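Side-chain contacts in extracellular solute-binding protein, family 7 (Colwellia psychrerythraea, PDB 4PET), which probably serves as the periplasmic solute-binding component of a TRAP transporter, and here holds pyruvate together with a calcium ion: residues A[210-214]-A[215-219]; A[255-258]-A[259-262]; A[327-330]-A[331-334]. All blocks are in the same frame, centred on the assembly; numbering follows the deposited sequence.

Interaction 1: A[210-214]-A[215-219]; sequences LEWVG and PSLDL. With CA (calcium ion), chain E; PYR (pyruvic acid), chain D.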
loop_
_atom_site.group_PDB
_atom_site.type_symbol
_atom_site.label_atom_id
_atom_site.label_comp_id
_atom_site.label_asym_id
_atom_site.label_seq_id
_atom_site.Cartn_x
_atom_site.Cartn_y
_atom_site.Cartn_z
ATOM N N LEU A 210 21.880 16.903 3.356
ATOM C CA LEU A 210 21.332 15.745 4.031
ATOM C C LEU A 210 20.074 15.339 3.324
ATOM O O LEU A 210 19.470 16.134 2.588
ATOM C CB LEU A 210 21.026 16.045 5.508
ATOM C CG LEU A 210 19.984 17.126 5.850
ATOM C CD1 LEU A 210 18.545 16.607 5.760
ATOM C CD2 LEU A 210 20.274 17.628 7.240
ATOM N N GLU A 211 19.664 14.108 3.563
ATOM C CA GLU A 211 18.316 13.717 3.214
ATOM C C GLU A 211 17.697 13.138 4.469
ATOM O O GLU A 211 18.404 12.642 5.371
ATOM C CB GLU A 211 18.308 12.774 2.004
ATOM C CG GLU A 211 18.873 11.393 2.211
ATOM C CD GLU A 211 17.864 10.483 2.911
ATOM O OE1 GLU A 211 18.205 9.896 3.949
ATOM O OE2 GLU A 211 16.709 10.381 2.438
ATOM N N TRP A 212 16.383 13.248 4.573
ATOM C CA TRP A 212 15.684 12.610 5.671
ATOM C C TRP A 212 14.555 11.744 5.097
ATOM O O TRP A 212 14.794 10.560 4.856
ATOM C CB TRP A 212 15.232 13.617 6.730
ATOM C CG TRP A 212 14.394 13.017 7.781
ATOM C CD1 TRP A 212 13.091 13.318 8.061
ATOM C CD2 TRP A 212 14.762 11.970 8.671
ATOM N NE1 TRP A 212 12.627 12.522 9.069
ATOM C CE2 TRP A 212 13.634 11.677 9.466
ATOM C CE3 TRP A 212 15.945 11.245 8.884
ATOM C CZ2 TRP A 212 13.653 10.717 10.467
ATOM C CZ3 TRP A 212 15.959 10.284 9.868
ATOM C CH2 TRP A 212 14.819 10.016 10.647
ATOM N N VAL A 213 13.380 12.322 4.830
ATOM C CA VAL A 213 12.277 11.556 4.247
ATOM C C VAL A 213 11.614 12.233 3.056
ATOM O O VAL A 213 11.585 11.702 1.937
ATOM C CB VAL A 213 11.207 11.227 5.309
ATOM C CG1 VAL A 213 9.988 10.577 4.640
ATOM C CG2 VAL A 213 11.809 10.301 6.393
ATOM N N GLY A 214 11.081 13.420 3.299
ATOM C CA GLY A 214 10.241 14.077 2.322
ATOM C C GLY A 214 9.317 15.057 3.009
ATOM O O GLY A 214 9.488 15.382 4.187
ATOM N N PRO A 215 8.316 15.535 2.267
ATOM C CA PRO A 215 7.403 16.563 2.771
ATOM C C PRO A 215 6.643 16.123 4.008
ATOM O O PRO A 215 6.194 16.967 4.794
ATOM C CB PRO A 215 6.434 16.776 1.604
ATOM C CG PRO A 215 7.122 16.322 0.424
ATOM C CD PRO A 215 8.095 15.239 0.845
ATOM N N SER A 216 6.468 14.820 4.199
ATOM C CA SER A 216 5.703 14.369 5.360
ATOM C C SER A 216 6.330 14.833 6.670
ATOM O O SER A 216 5.624 15.049 7.659
ATOM C CB SER A 216 5.538 12.843 5.378
ATOM O OG SER A 216 6.790 12.177 5.268
ATOM N N LEU A 217 7.656 14.961 6.677
ATOM C CA LEU A 217 8.421 15.163 7.910
ATOM C C LEU A 217 9.514 16.229 7.816
ATOM O O LEU A 217 9.941 16.734 8.845
ATOM C CB LEU A 217 9.072 13.848 8.364
ATOM C CG LEU A 217 8.121 12.747 8.823
ATOM C CD1 LEU A 217 8.882 11.361 8.935
ATOM C CD2 LEU A 217 7.492 13.143 10.156
ATOM N N ASP A 218 9.974 16.566 6.610
ATOM C CA ASP A 218 11.162 17.400 6.481
ATOM C C ASP A 218 10.914 18.854 6.909
ATOM O O ASP A 218 11.824 19.512 7.395
ATOM C CB ASP A 218 11.667 17.419 5.048
ATOM C CG ASP A 218 12.325 16.124 4.620
ATOM O OD1 ASP A 218 12.332 15.148 5.402
ATOM O OD2 ASP A 218 12.827 16.095 3.473
ATOM N N LEU A 219 9.697 19.371 6.741
ATOM C CA LEU A 219 9.510 20.820 6.900
ATOM C C LEU A 219 9.615 21.243 8.366
ATOM O O LEU A 219 10.310 22.185 8.678
ATOM C CB LEU A 219 8.182 21.287 6.281
ATOM C CG LEU A 219 8.017 20.794 4.835
ATOM C CD1 LEU A 219 6.678 21.206 4.293
ATOM C CD2 LEU A 219 9.155 21.293 3.963
HETATM CA CA CA E . 16.059 8.719 4.076
HETATM C C PYR D . 16.338 7.675 7.169
HETATM O O PYR D . 17.029 8.342 6.285
HETATM O OXT PYR D . 16.943 7.397 8.288
HETATM C CA PYR D . 14.980 7.359 6.948
HETATM O O3 PYR D . 14.446 7.459 5.757
HETATM C CB PYR D . 14.084 6.953 8.077
HETATM O O HOH W 1 14.910 14.670 2.668
#
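This turn adjoins the calcium and pyruvate site and supplies part of it: the carboxylate of Asp218 folds back onto the backbone of Val213 and Gly214 just beyond the metal ligands. Asp218 OD1 takes two amide protons: Val213 N, at 3.1 Å, meets it on the syn lone pair with an N-H...O angle of 161°, whereas Gly214 N, at 3.0 Å, arrives from above the carboxylate plane. The return grip comes from Gly214 O, which accepts from Asp218 N at 2.7 Å, almost along the C=O axis, and from Leu217 N at 3.1 Å, above the carbonyl plane. Asp218 OD2 is bonded to Trp157 NE1 and to a water that in turn accepts from Trp212 N. In this family 7 solute-binding fold the turn follows strand 209-210, and the residues just ahead of it bind the ion: Glu211 chelates calcium through OE1 and OE2, and Trp212 O adds a ligand at 2.4 Å, with Gln153, Glu236 and pyruvate contributing the others. The indole of Trp212, swung to the side of its own carbonyl carbon (chi1 174°), lies with one face toward pyruvate, CZ3 3.4 Å from PYR OXT, while Leu217 CB sits at the ring edge in its plane, 3.9 Å from NE1. Replacing Asp218 with an alanine would probably leave the amides of Val213 and Gly214, and Trp157 NE1, without their acceptor and let the turn behind the calcium ligands shift. Leu217 CD1 also packs against Val213 CG2 at 4.0 Å.

Interaction 2: A[255-258]-A[259-262]; sequences KDLQ and KILT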
loop_
_atom_site.group_PDB
_atom_site.type_symbol
_atom_site.label_atom_id
_atom_site.label_comp_id
_atom_site.label_asym_id
_atom_site.label_seq_id
_atom_site.Cartn_x
_atom_site.Cartn_y
_atom_site.Cartn_z
ATOM N N LYS A 255 0.766 -18.233 22.862
ATOM C CA LYS A 255 0.554 -18.186 21.426
ATOM C C LYS A 255 -0.471 -17.109 20.989
ATOM O O LYS A 255 -0.313 -16.494 19.937
ATOM C CB LYS A 255 0.124 -19.568 20.918
ATOM C CG LYS A 255 1.276 -20.583 20.946
ATOM C CD LYS A 255 0.902 -21.984 20.417
ATOM C CE LYS A 255 0.780 -22.063 18.881
ATOM N NZ LYS A 255 2.042 -21.689 18.157
ATOM N N ASP A 256 -1.499 -16.869 21.787
ATOM C CA ASP A 256 -2.515 -15.882 21.373
ATOM C C ASP A 256 -1.917 -14.476 21.432
ATOM O O ASP A 256 -2.122 -13.664 20.522
ATOM C CB ASP A 256 -3.825 -16.022 22.166
ATOM C CG ASP A 256 -3.648 -15.840 23.672
ATOM O OD1 ASP A 256 -2.503 -15.980 24.153
ATOM O OD2 ASP A 256 -4.670 -15.621 24.378
ATOM N N LEU A 257 -1.111 -14.203 22.455
ATOM C CA LEU A 257 -0.445 -12.897 22.549
ATOM C C LEU A 257 0.643 -12.763 21.485
ATOM O O LEU A 257 0.847 -11.676 20.958
ATOM C CB LEU A 257 0.101 -12.634 23.951
ATOM C CG LEU A 257 -0.882 -12.611 25.102
ATOM C CD1 LEU A 257 -0.126 -12.292 26.431
ATOM C CD2 LEU A 257 -1.994 -11.590 24.826
ATOM N N GLN A 258 1.313 -13.861 21.133
ATOM C CA GLN A 258 2.243 -13.814 20.005
ATOM C C GLN A 258 1.552 -13.324 18.732
ATOM O O GLN A 258 2.104 -12.504 17.969
ATOM C CB GLN A 258 2.844 -15.183 19.730
ATOM C CG GLN A 258 3.751 -15.687 20.842
ATOM C CD GLN A 258 4.331 -17.065 20.568
ATOM O OE1 GLN A 258 3.932 -17.746 19.623
ATOM N NE2 GLN A 258 5.261 -17.495 21.415
ATOM N N LYS A 259 0.377 -13.874 18.450
ATOM C CA LYS A 259 -0.333 -13.496 17.233
ATOM C C LYS A 259 -0.812 -12.043 17.299
ATOM O O LYS A 259 -0.769 -11.308 16.304
ATOM C CB LYS A 259 -1.527 -14.431 16.994
ATOM C CG LYS A 259 -2.125 -14.278 15.630
ATOM C CD LYS A 259 -1.143 -14.792 14.589
ATOM C CE LYS A 259 -1.621 -14.470 13.187
ATOM N NZ LYS A 259 -0.771 -15.056 12.106
ATOM N N ILE A 260 -1.280 -11.642 18.472
ATOM C CA ILE A 260 -1.774 -10.286 18.656
ATOM C C ILE A 260 -0.639 -9.303 18.331
ATOM O O ILE A 260 -0.828 -8.327 17.628
ATOM C CB ILE A 260 -2.320 -10.106 20.086
ATOM C CG1 ILE A 260 -3.718 -10.723 20.162
ATOM C CG2 ILE A 260 -2.362 -8.620 20.511
ATOM C CD1 ILE A 260 -4.389 -10.660 21.504
ATOM N N LEU A 261 0.550 -9.607 18.854
ATOM C CA LEU A 261 1.714 -8.795 18.649
ATOM C C LEU A 261 2.018 -8.721 17.159
ATOM O O LEU A 261 2.140 -7.628 16.613
ATOM C CB LEU A 261 2.891 -9.363 19.455
ATOM C CG LEU A 261 4.217 -8.611 19.298
ATOM C CD1 LEU A 261 4.124 -7.217 19.952
ATOM C CD2 LEU A 261 5.366 -9.400 19.862
ATOM N N THR A 262 2.141 -9.856 16.474
ATOM C CA THR A 262 2.549 -9.809 15.063
ATOM C C THR A 262 1.499 -9.162 14.162
ATOM O O THR A 262 1.835 -8.424 13.223
ATOM C CB THR A 262 2.959 -11.203 14.537
ATOM O OG1 THR A 262 1.870 -12.102 14.682
ATOM C CG2 THR A 262 4.089 -11.729 15.341
#
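Asp256 O accepts the amide proton of Ile260 N at 3.0 Å, with an N-H...O angle of 156°, and the methylene CG1 of Ile260 rests 3.4 Å from this same oxygen. Equivalent i to i+4 bonds run from Lys259 N to Lys255 O, from Leu261 N to Leu257 O and from Thr262 N to Gln258 O, which identifies the segment as the regular first turns of helix 255-290. On one flank Leu257 and Ile260 lie side by side and point the same way, their ends CD2 and CD1 4.2 Å apart. CG1 of Ile260 stands anti to its carbonyl carbon (chi1 -79°), which turns the branch back over the preceding turn. Leu257 continues onto Tyr29 and Leu261 onto Trp31, so the helix start packs against strand 29-35, while Ile260 reaches Met58 of the second subunit. Two polar ends find partners outside the segment: Asp256 OD2 forms a salt bridge with Arg62, and Gln258 NE2 donates to Tyr250 O. Four backbone bonds thus join the two turns, and the leucine-isoleucine pair adds the apolar contact, whereas the buried Asp256 carboxylate is likely to depend on Arg62 to balance its charge.

Interaction 3: A[327-330]-A[331-334]; sequences EILK and SLND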
loop_
_atom_site.group_PDB
_atom_site.type_symbol
_atom_site.label_atom_id
_atom_site.label_comp_id
_atom_site.label_asym_id
_atom_site.label_seq_id
_atom_site.Cartn_x
_atom_site.Cartn_y
_atom_site.Cartn_z
ATOM N N GLU A 327 22.153 -13.815 -2.955
ATOM C CA GLU A 327 20.817 -14.370 -2.925
ATOM C C GLU A 327 19.805 -13.266 -2.714
ATOM O O GLU A 327 18.762 -13.208 -3.390
ATOM C CB GLU A 327 20.646 -15.434 -1.827
ATOM C CG GLU A 327 19.262 -16.094 -1.908
ATOM C CD GLU A 327 18.957 -17.112 -0.799
ATOM O OE1 GLU A 327 19.854 -17.458 0.005
ATOM O OE2 GLU A 327 17.788 -17.558 -0.728
ATOM N N ILE A 328 20.101 -12.370 -1.788
ATOM C CA ILE A 328 19.153 -11.298 -1.510
ATOM C C ILE A 328 19.029 -10.350 -2.713
ATOM O O ILE A 328 17.922 -10.018 -3.119
ATOM C CB ILE A 328 19.538 -10.487 -0.277
ATOM C CG1 ILE A 328 19.494 -11.368 0.968
ATOM C CG2 ILE A 328 18.532 -9.334 -0.093
ATOM C CD1 ILE A 328 20.214 -10.783 2.154
ATOM N N LEU A 329 20.153 -9.917 -3.273
ATOM C CA LEU A 329 20.102 -9.017 -4.429
ATOM C C LEU A 329 19.469 -9.668 -5.677
ATOM O O LEU A 329 18.821 -8.989 -6.468
ATOM C CB LEU A 329 21.463 -8.464 -4.778
ATOM C CG LEU A 329 22.071 -7.604 -3.672
ATOM C CD1 LEU A 329 23.428 -7.158 -4.102
ATOM C CD2 LEU A 329 21.169 -6.389 -3.319
ATOM N N LYS A 330 19.659 -10.967 -5.865
ATOM C CA LYS A 330 19.005 -11.647 -6.973
ATOM C C LYS A 330 17.497 -11.679 -6.794
ATOM O O LYS A 330 16.740 -11.529 -7.757
ATOM C CB LYS A 330 19.505 -13.081 -7.118
ATOM C CG LYS A 330 18.750 -13.863 -8.206
ATOM C CD LYS A 330 19.126 -15.328 -8.199
ATOM C CE LYS A 330 19.143 -15.934 -9.594
ATOM N NZ LYS A 330 17.986 -15.526 -10.437
ATOM N N SER A 331 17.057 -11.953 -5.580
ATOM C CA SER A 331 15.628 -11.966 -5.308
ATOM C C SER A 331 15.034 -10.586 -5.552
ATOM O O SER A 331 13.970 -10.472 -6.153
ATOM C CB SER A 331 15.340 -12.417 -3.873
ATOM O OG SER A 331 13.961 -12.284 -3.591
ATOM N N LEU A 332 15.714 -9.542 -5.086
ATOM C CA LEU A 332 15.221 -8.177 -5.264
ATOM C C LEU A 332 15.198 -7.777 -6.725
ATOM O O LEU A 332 14.255 -7.128 -7.172
ATOM C CB LEU A 332 16.054 -7.165 -4.497
ATOM C CG LEU A 332 15.855 -7.138 -2.993
ATOM C CD1 LEU A 332 16.942 -6.291 -2.372
ATOM C CD2 LEU A 332 14.450 -6.597 -2.615
ATOM N N ASN A 333 16.242 -8.165 -7.454
ATOM C CA ASN A 333 16.406 -7.773 -8.840
ATOM C C ASN A 333 15.368 -8.498 -9.739
ATOM O O ASN A 333 14.650 -7.871 -10.520
ATOM C CB ASN A 333 17.862 -8.028 -9.280
ATOM C CG ASN A 333 18.104 -7.686 -10.740
ATOM O OD1 ASN A 333 18.370 -8.567 -11.570
ATOM N ND2 ASN A 333 18.022 -6.402 -11.061
ATOM N N ASP A 334 15.259 -9.810 -9.578
ATOM C CA ASP A 334 14.288 -10.586 -10.347
ATOM C C ASP A 334 12.880 -10.169 -9.977
ATOM O O ASP A 334 12.042 -10.048 -10.849
ATOM C CB ASP A 334 14.396 -12.068 -10.040
ATOM C CG ASP A 334 15.685 -12.669 -10.512
ATOM O OD1 ASP A 334 16.441 -11.948 -11.210
ATOM O OD2 ASP A 334 15.919 -13.853 -10.165
#
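A surface salt bridge spaced i to i+4 along an alpha-helix, Lys330 to Asp334, joins two successive turns near the start of the long C-terminal helix 323-353. The helical spacing is confirmed by the backbone: Ser331 N bonds Glu327 O, Leu332 N bonds Ile328 O, Asn333 N bonds Leu329 O, and Asp334 N bonds Lys330 O, the last at 2.9 Å with an N-H...O angle of 167°. The other flank is apolar. Leu332 CD1 touches both Ile328 CG2, at 4.1 Å, and Leu329 CD2, at 4.3 Å, and the side chains of Ile328 and Leu332 run side by side in the same direction. This flank faces Phe107, Phe108 and Met115, while Ile328 also meets Val136 of helix 129-137, and Ser331 OG is hydrogen-bonded to Trp123 NE1. Lys330 leaves its backbone N on the far side of the CA-CB bond (chi1 175°) and then bends at its last two torsions, which brings the ammonium round to the aspartate instead of letting the chain run straight out. Its aliphatic part lies close as well, CG being 3.4 Å from Asp334 OD2. The bridge lies at an exposed lysine, and solvent is therefore likely to weaken its electrostatic contribution. Lys330 NZ meets Asp334 OD2 at 2.7 Å, on the syn lone pair of that oxygen.

How the interactions relate
Going from the N terminus, the three contacts follow in series, none nested in or crossing another. Interaction 1 closes a tight turn in the loop between strands 209-210 and 229-231, at the ligand site. Interactions 2 and 3 close no loop, each joining neighbouring turns of one helix: residues 255-262 begin helix 255-290 beside strand 29-35, and residues 327-334 lie near the start of helix 323-353, where it packs on helix 129-137. Helix 255-290 links two of these regions, since farther along it Ala279 and Ser280 touch Ser216 of interaction 1. The contacts themselves stay apart, with nearest atoms about 21 Å between interactions 1 and 2, about 17 Å between 1 and 3, and about 20 Å between 2 and 3.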